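Local coordinates for protein galactan 1,3-beta-galactosidase (Phanerochaete chrysosporium, PDB 7BYS) that probably releases galactose from the ends of beta-1,3-galactan chains, pairing a family 43 glycoside hydrolase domain with a calcium-binding carbohydrate-binding module, at residues I284-V289 against V392-V397; G312-S317 against K330-L335; V397-N402 against N406-G411. All coordinates share one frame; numbering follows the deposited sequence. Where two conformers were deposited one is given.

How the interactions relate
Interactions 1 and 3 hang on the same strand, 392-402, and share Val397. Its first half meets the loop 284-289 coming from the hydrolase domain, while its second half faces strand 405-410 across the binding module. Both are buried, yet interaction 1 is polar, a carboxylate, a hydroxyl and a water at a domain junction, whereas interaction 3 combines two hydrogen bonds of one side-chain amide with leucine-isoleucine packing further in. Interaction 2 is the surface one: three of its four touching residues are exposed, it is joined by van der Waals contacts and one water, and it contains a calcium ligand and a sugar-binding tyrosine. It touches interaction 3 where Leu335 CD2 lies 4.0 Å from Phe410 O.

Interaction 1 (I284-V289 against V392-V397); sequences IVHADV and VISVPV
Where His286 and Asp288 face Ser394, loop 284-289 and strand 392-397 keep a side chain's length between their backbones, the nearest alpha carbons being Asp288 CA and Pro396 CA at 7.4 Å. The direct bond runs from Ser394 OG to Asp288 OD1, 2.7 Å long, and the hydroxyl arrives from above the carboxylate plane, 36° out of it. Ser394 reaches this spot because OG sits between its own backbone N and carbonyl carbon (chi1 69°). The other carboxylate oxygen, Asp288 OD2, is held by the hydroxyls of Tyr358 and Tyr427, so three hydroxyls grip a buried acid. This is a domain junction: the loop leaves the last strand of a beta-propeller blade in the family 43 hydrolase domain, and Ser394 lies on an edge strand of the beta-sandwich binding module. His286 makes the second link through a water. Its NE2 lies 2.8 Å from that water, which sits in the plane of the ring at its edge, and the water accepts the N-H of Ser394, 3.0 Å from the backbone N. The imidazole edge also passes Ser394 OG, with CE1 3.7 Å away, while Trp239 stacks on the ring from the hydrolase side.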
# COMPACT_ATOMS: atom_id res chain seq x y z
N ILE A 284 -8.84 9.28 -0.94
CA ILE A 284 -7.63 9.21 -0.14
C ILE A 284 -7.31 10.60 0.39
O ILE A 284 -7.36 11.59 -0.35
CB ILE A 284 -6.47 8.66 -1.00
CG1 ILE A 284 -6.58 7.14 -1.14
CG2 ILE A 284 -5.12 9.08 -0.41
CD1 ILE A 284 -5.53 6.53 -2.06
N VAL A 285 -7.02 10.68 1.68
CA VAL A 285 -6.46 11.88 2.29
C VAL A 285 -4.95 11.74 2.22
O VAL A 285 -4.37 10.86 2.86
CB VAL A 285 -6.92 12.02 3.74
CG1 VAL A 285 -6.32 13.27 4.39
CG2 VAL A 285 -8.44 12.02 3.81
N HIS A 286 -4.30 12.57 1.41
CA HIS A 286 -2.85 12.45 1.24
C HIS A 286 -2.16 13.09 2.44
O HIS A 286 -1.87 14.29 2.46
CB HIS A 286 -2.39 13.09 -0.06
CG HIS A 286 -0.92 12.95 -0.29
ND1 HIS A 286 -0.06 14.03 -0.22
CD2 HIS A 286 -0.16 11.86 -0.53
CE1 HIS A 286 1.17 13.60 -0.45
NE2 HIS A 286 1.14 12.30 -0.64
N ALA A 287 -1.88 12.27 3.44
CA ALA A 287 -1.30 12.69 4.71
C ALA A 287 0.05 12.01 4.85
O ALA A 287 0.11 10.79 5.07
CB ALA A 287 -2.19 12.29 5.88
N ASP A 288 1.14 12.78 4.73
CA ASP A 288 2.47 12.21 4.82
C ASP A 288 2.70 11.56 6.18
O ASP A 288 3.40 10.55 6.28
CB ASP A 288 3.54 13.29 4.64
CG ASP A 288 3.46 14.00 3.29
OD1 ASP A 288 3.35 13.33 2.25
OD2 ASP A 288 3.55 15.25 3.27
N VAL A 289 2.09 12.12 7.23
CA VAL A 289 2.21 11.64 8.60
C VAL A 289 0.83 11.74 9.22
O VAL A 289 0.25 12.83 9.27
CB VAL A 289 3.22 12.50 9.40
CG1 VAL A 289 3.34 11.99 10.82
CG2 VAL A 289 4.59 12.51 8.72
N VAL A 392 4.22 15.54 -9.08
CA VAL A 392 4.93 15.55 -7.81
C VAL A 392 4.32 14.50 -6.88
O VAL A 392 3.09 14.41 -6.76
CB VAL A 392 4.90 16.95 -7.18
CG1 VAL A 392 5.42 16.93 -5.72
CG2 VAL A 392 5.71 17.91 -8.04
N ILE A 393 5.17 13.69 -6.26
CA ILE A 393 4.80 12.87 -5.12
C ILE A 393 5.78 13.14 -4.00
O ILE A 393 6.74 13.88 -4.18
CB ILE A 393 4.72 11.36 -5.46
CG1 ILE A 393 6.09 10.83 -5.89
CG2 ILE A 393 3.64 11.09 -6.53
CD1 ILE A 393 6.17 9.31 -6.03
N SER A 394 5.55 12.54 -2.83
CA SER A 394 6.44 12.77 -1.70
C SER A 394 6.94 11.46 -1.12
O SER A 394 6.24 10.44 -1.15
CB SER A 394 5.78 13.62 -0.61
OG SER A 394 4.74 12.89 0.03
N VAL A 395 8.16 11.50 -0.58
CA VAL A 395 8.71 10.39 0.19
C VAL A 395 9.27 10.92 1.50
O VAL A 395 9.74 12.07 1.55
CB VAL A 395 9.80 9.62 -0.58
CG1 VAL A 395 9.21 8.90 -1.79
CG2 VAL A 395 10.95 10.55 -0.99
N PRO A 396 9.26 10.13 2.57
CA PRO A 396 9.64 10.64 3.89
C PRO A 396 11.05 10.27 4.29
O PRO A 396 11.59 9.23 3.88
CB PRO A 396 8.65 9.94 4.81
CG PRO A 396 8.49 8.58 4.17
CD PRO A 396 8.53 8.85 2.67
N VAL A 397 11.65 11.13 5.11
CA VAL A 397 12.93 10.85 5.75
C VAL A 397 12.89 11.41 7.17
O VAL A 397 12.35 12.50 7.40
CB VAL A 397 14.12 11.39 4.92
CG1 VAL A 397 14.08 12.91 4.80
CG2 VAL A 397 15.45 10.93 5.52
O HOH W 1 3.33 10.89 -1.67

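Interaction 2 (G312-S317 against K330-L335); sequences GQRGGS and KAVGYL. With CA (calcium ion), chain F.
Arg314 and Val332 meet at one end of this contact and Ser317 and Tyr334 at the other, the two touching runs pointing nearly the same way, 23° apart. Strand 313-316 is an edge of the five-stranded sheet of the carbohydrate-binding beta-sandwich; strand 330-333 pairs with 319-322 in a small hairpin beside it. Arg314 touches the valine with the aliphatic part of its chain, CD lying 4.3 Å from Val332 CG1. That chain runs straight through CG to CD and then bends at the next bond (chi3 -70°), which turns the guanidinium away from the valine, to where NH1 bonds to the carbonyl of Ser318. Val332 is the buried member of the group, and its other neighbours include Val341 and Ala309. At the far end Ser317 O rests 3.4 Å from Tyr334 CB, a plain van der Waals touch. In the conformer described, one of two modelled, Tyr334 has CG anti to its carbonyl carbon (chi1 -60°), and this carries the ring off from the 312-317 segment, so that the beta carbon does the touching and the phenol extends beyond it. A water bridges the same two residues: it lies 2.7 Å from Ser317 OG and donates to Tyr334 O, also at 2.7 Å. Further back along the strand, Lys330 O binds the calcium ion at 2.4 Å, together with Glu308, Glu310, Ser327 and Asp422. Tyr334 binds beta-D-galactose in another crystal of this protein; here its backbone N bonds a citrate, probably from the crystallisation liquor. With two van der Waals touches and a single water joining the segments, the tyrosine that serves the sugar is tied to its neighbour by its backbone, while its ring, at least in this conformer, is not gripped by Ser317 or Arg314.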
# COMPACT_ATOMS: atom_id res chain seq x y z
N GLY A 312 15.24 28.21 -1.33
CA GLY A 312 16.49 27.84 -0.72
C GLY A 312 17.67 28.44 -1.45
O GLY A 312 17.53 29.13 -2.46
N GLN A 313 18.86 28.16 -0.92
CA GLN A 313 20.09 28.70 -1.46
C GLN A 313 20.70 27.65 -2.38
O GLN A 313 21.13 26.58 -1.92
CB GLN A 313 21.04 29.08 -0.32
CG GLN A 313 20.67 30.40 0.40
CD GLN A 313 19.19 30.48 0.82
OE1 GLN A 313 18.78 29.86 1.81
NE2 GLN A 313 18.40 31.26 0.07
N ARG A 314 20.74 27.95 -3.67
CA ARG A 314 21.30 27.02 -4.64
C ARG A 314 22.81 27.15 -4.68
O ARG A 314 23.36 28.25 -4.54
CB ARG A 314 20.74 27.30 -6.03
CG ARG A 314 19.31 26.82 -6.18
CD ARG A 314 18.76 27.15 -7.56
NE ARG A 314 18.56 28.58 -7.72
CZ ARG A 314 19.17 29.33 -8.63
NH1 ARG A 314 20.01 28.77 -9.49
NH2 ARG A 314 18.92 30.62 -8.69
N GLY A 315 23.49 26.02 -4.87
CA GLY A 315 24.92 26.02 -5.07
C GLY A 315 25.29 25.23 -6.32
O GLY A 315 24.62 24.27 -6.70
N GLY A 316 26.37 25.67 -6.96
CA GLY A 316 26.82 24.98 -8.15
C GLY A 316 25.83 25.13 -9.29
O GLY A 316 25.30 26.22 -9.54
N SER A 317 25.53 24.02 -9.96
CA SER A 317 24.83 24.05 -11.23
C SER A 317 23.32 23.84 -11.11
O SER A 317 22.66 23.63 -12.14
CB SER A 317 25.43 23.00 -12.17
OG SER A 317 25.81 21.83 -11.48
N LYS A 330 7.13 26.30 -9.09
CA LYS A 330 8.57 26.23 -9.30
C LYS A 330 9.17 25.07 -8.51
O LYS A 330 8.63 24.65 -7.49
CB LYS A 330 9.27 27.53 -8.88
CG LYS A 330 8.84 28.74 -9.70
CD LYS A 330 9.59 29.99 -9.32
CE LYS A 330 9.08 31.16 -10.15
NZ LYS A 330 8.66 30.73 -11.52
N ALA A 331 10.29 24.56 -9.01
CA ALA A 331 11.06 23.53 -8.33
C ALA A 331 12.53 23.80 -8.60
O ALA A 331 12.88 24.66 -9.41
CB ALA A 331 10.66 22.12 -8.81
N VAL A 332 13.39 23.04 -7.94
CA VAL A 332 14.83 23.11 -8.16
C VAL A 332 15.25 21.89 -8.97
O VAL A 332 15.02 20.75 -8.55
CB VAL A 332 15.62 23.22 -6.85
CG1 VAL A 332 17.12 23.15 -7.12
CG2 VAL A 332 15.27 24.52 -6.15
N GLY A 333 15.83 22.13 -10.14
CA GLY A 333 16.35 21.09 -10.99
C GLY A 333 17.87 21.10 -11.03
O GLY A 333 18.54 21.89 -10.38
N TYR A 334 18.40 20.17 -11.82
CA TYR A 334 19.85 19.99 -11.93
C TYR A 334 20.49 19.82 -10.56
O TYR A 334 21.56 20.37 -10.26
CB TYR A 334 20.49 21.08 -12.81
CG TYR A 334 19.94 21.07 -14.23
CD1 TYR A 334 18.67 21.57 -14.51
CD2 TYR A 334 20.66 20.52 -15.28
CE1 TYR A 334 18.15 21.56 -15.79
CE2 TYR A 334 20.15 20.50 -16.57
CZ TYR A 334 18.89 21.02 -16.81
OH TYR A 334 18.38 21.00 -18.09
N LEU A 335 19.82 19.07 -9.69
CA LEU A 335 20.34 18.71 -8.38
C LEU A 335 21.14 17.44 -8.51
O LEU A 335 20.81 16.54 -9.29
CB LEU A 335 19.20 18.46 -7.39
CG LEU A 335 18.55 19.72 -6.84
CD1 LEU A 335 17.32 19.33 -6.00
CD2 LEU A 335 19.54 20.57 -6.03
CA CA F . 8.05 24.66 -5.21
O HOH W 2 23.89 19.96 -11.55

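Interaction 3 (V397-N402 against N406-G411); sequences VKLNLN and NSITFG
Asn406 grips Asn402 with both ends of its amide, at the place where strands 397-402 and 406-410 draw together; their axes approach to 7.6 Å and run 147° apart. OD1 accepts the backbone N-H of Asn402 at 2.8 Å and almost in line (173° at the hydrogen), and ND2 donates to Asn402 O at 2.9 Å, with that oxygen in the plane of the amide. The side chain thereby does what the backbone of a neighbouring strand would do. Each end has a further partner, Asn374 ND2 on OD1 and Val346 O on ND2, so four bonds fix the rotation of this buried amide. Leu401 crosses it obliquely, its CB 3.8 Å from Asn406 OD1. With an alanine here the amide is gone, and the N-H and carbonyl of Asn402, like Asn374 ND2 and Val346 O, would probably be left without this mate. Ser407 turns away from strand 397-402, as Thr409 does two residues on. Between them Ile408 turns inward again: with CG1 anti to the carbonyl carbon (chi1 -52°), its chain reaches out to meet Leu399 tip to tip, CD1 to CD1 at 4.0 Å. Val371 and Ile424 pack on the same isoleucine. Phe410 turns its ring into the core, among Leu357, Val371, Leu421 and Ile424, before the strand ends ahead of Gly411. Two antiparallel sheets, one holding strand 392-402 and the other strand 405-410, thus face each other through Leu399 and Ile408, which is the build of the beta-sandwich of this carbohydrate-binding module, and the Asn406 clamp sits beside the short connection from one sheet to the other.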
# COMPACT_ATOMS: atom_id res chain seq x y z
N VAL A 397 11.65 11.13 5.11
CA VAL A 397 12.93 10.85 5.75
C VAL A 397 12.89 11.41 7.17
O VAL A 397 12.35 12.50 7.40
CB VAL A 397 14.12 11.39 4.92
CG1 VAL A 397 14.08 12.91 4.80
CG2 VAL A 397 15.45 10.93 5.52
N LYS A 398 13.42 10.64 8.12
CA LYS A 398 13.43 11.03 9.52
C LYS A 398 14.76 11.72 9.83
O LYS A 398 15.82 11.10 9.70
CB LYS A 398 13.25 9.81 10.42
CG LYS A 398 12.72 10.17 11.81
CD LYS A 398 12.20 8.93 12.54
CE LYS A 398 13.28 7.87 12.64
NZ LYS A 398 12.80 6.53 12.20
N LEU A 399 14.70 12.99 10.22
CA LEU A 399 15.89 13.80 10.41
C LEU A 399 15.99 14.28 11.86
O LEU A 399 15.00 14.69 12.46
CB LEU A 399 15.88 15.02 9.49
CG LEU A 399 15.84 14.72 7.98
CD1 LEU A 399 15.83 15.99 7.17
CD2 LEU A 399 17.00 13.83 7.58
N ASN A 400 17.21 14.25 12.39
CA ASN A 400 17.50 14.80 13.72
C ASN A 400 17.83 16.28 13.58
O ASN A 400 18.84 16.63 12.96
CB ASN A 400 18.66 14.05 14.37
CG ASN A 400 18.25 12.70 14.92
OD1 ASN A 400 17.13 12.53 15.39
ND2 ASN A 400 19.16 11.73 14.85
N LEU A 401 16.99 17.13 14.15
CA LEU A 401 17.14 18.57 14.08
C LEU A 401 17.49 19.13 15.46
O LEU A 401 17.31 18.47 16.48
CB LEU A 401 15.85 19.23 13.57
CG LEU A 401 15.28 18.72 12.25
CD1 LEU A 401 13.95 19.38 11.94
CD2 LEU A 401 16.29 18.99 11.14
N ASN A 402 17.99 20.36 15.47
CA ASN A 402 18.31 21.05 16.71
C ASN A 402 17.23 22.07 17.02
O ASN A 402 16.51 22.55 16.14
CB ASN A 402 19.66 21.76 16.60
CG ASN A 402 20.81 20.80 16.39
OD1 ASN A 402 20.79 19.68 16.89
ND2 ASN A 402 21.82 21.24 15.65
N ASN A 406 17.76 25.38 11.55
CA ASN A 406 18.51 24.28 10.98
C ASN A 406 18.63 24.50 9.49
O ASN A 406 17.85 25.23 8.88
CB ASN A 406 17.77 22.95 11.18
CG ASN A 406 17.67 22.56 12.64
OD1 ASN A 406 18.52 21.83 13.14
ND2 ASN A 406 16.63 23.03 13.32
N SER A 407 19.64 23.86 8.90
CA SER A 407 19.81 23.83 7.45
C SER A 407 19.75 22.39 6.96
O SER A 407 20.24 21.47 7.63
CB SER A 407 21.16 24.43 7.05
OG SER A 407 22.21 23.48 7.19
N ILE A 408 19.14 22.18 5.80
CA ILE A 408 19.09 20.87 5.16
C ILE A 408 19.58 21.03 3.73
O ILE A 408 19.02 21.82 2.97
CB ILE A 408 17.68 20.26 5.18
CG1 ILE A 408 17.09 20.28 6.59
CG2 ILE A 408 17.72 18.84 4.64
CD1 ILE A 408 15.60 19.91 6.64
N THR A 409 20.63 20.29 3.37
CA THR A 409 21.25 20.40 2.06
C THR A 409 20.94 19.16 1.23
O THR A 409 21.12 18.03 1.71
CB THR A 409 22.77 20.59 2.19
OG1 THR A 409 23.04 21.85 2.82
CG2 THR A 409 23.42 20.60 0.83
N PHE A 410 20.51 19.37 -0.01
CA PHE A 410 20.12 18.31 -0.93
C PHE A 410 21.06 18.28 -2.13
O PHE A 410 21.36 19.33 -2.71
CB PHE A 410 18.69 18.53 -1.42
CG PHE A 410 17.68 18.52 -0.32
CD1 PHE A 410 17.08 17.33 0.06
CD2 PHE A 410 17.31 19.70 0.32
CE1 PHE A 410 16.14 17.31 1.09
CE2 PHE A 410 16.38 19.68 1.34
CZ PHE A 410 15.79 18.48 1.72
N GLY A 411 21.52 17.08 -2.48
CA GLY A 411 22.24 16.86 -3.71
C GLY A 411 23.74 16.94 -3.63
O GLY A 411 24.40 16.77 -4.66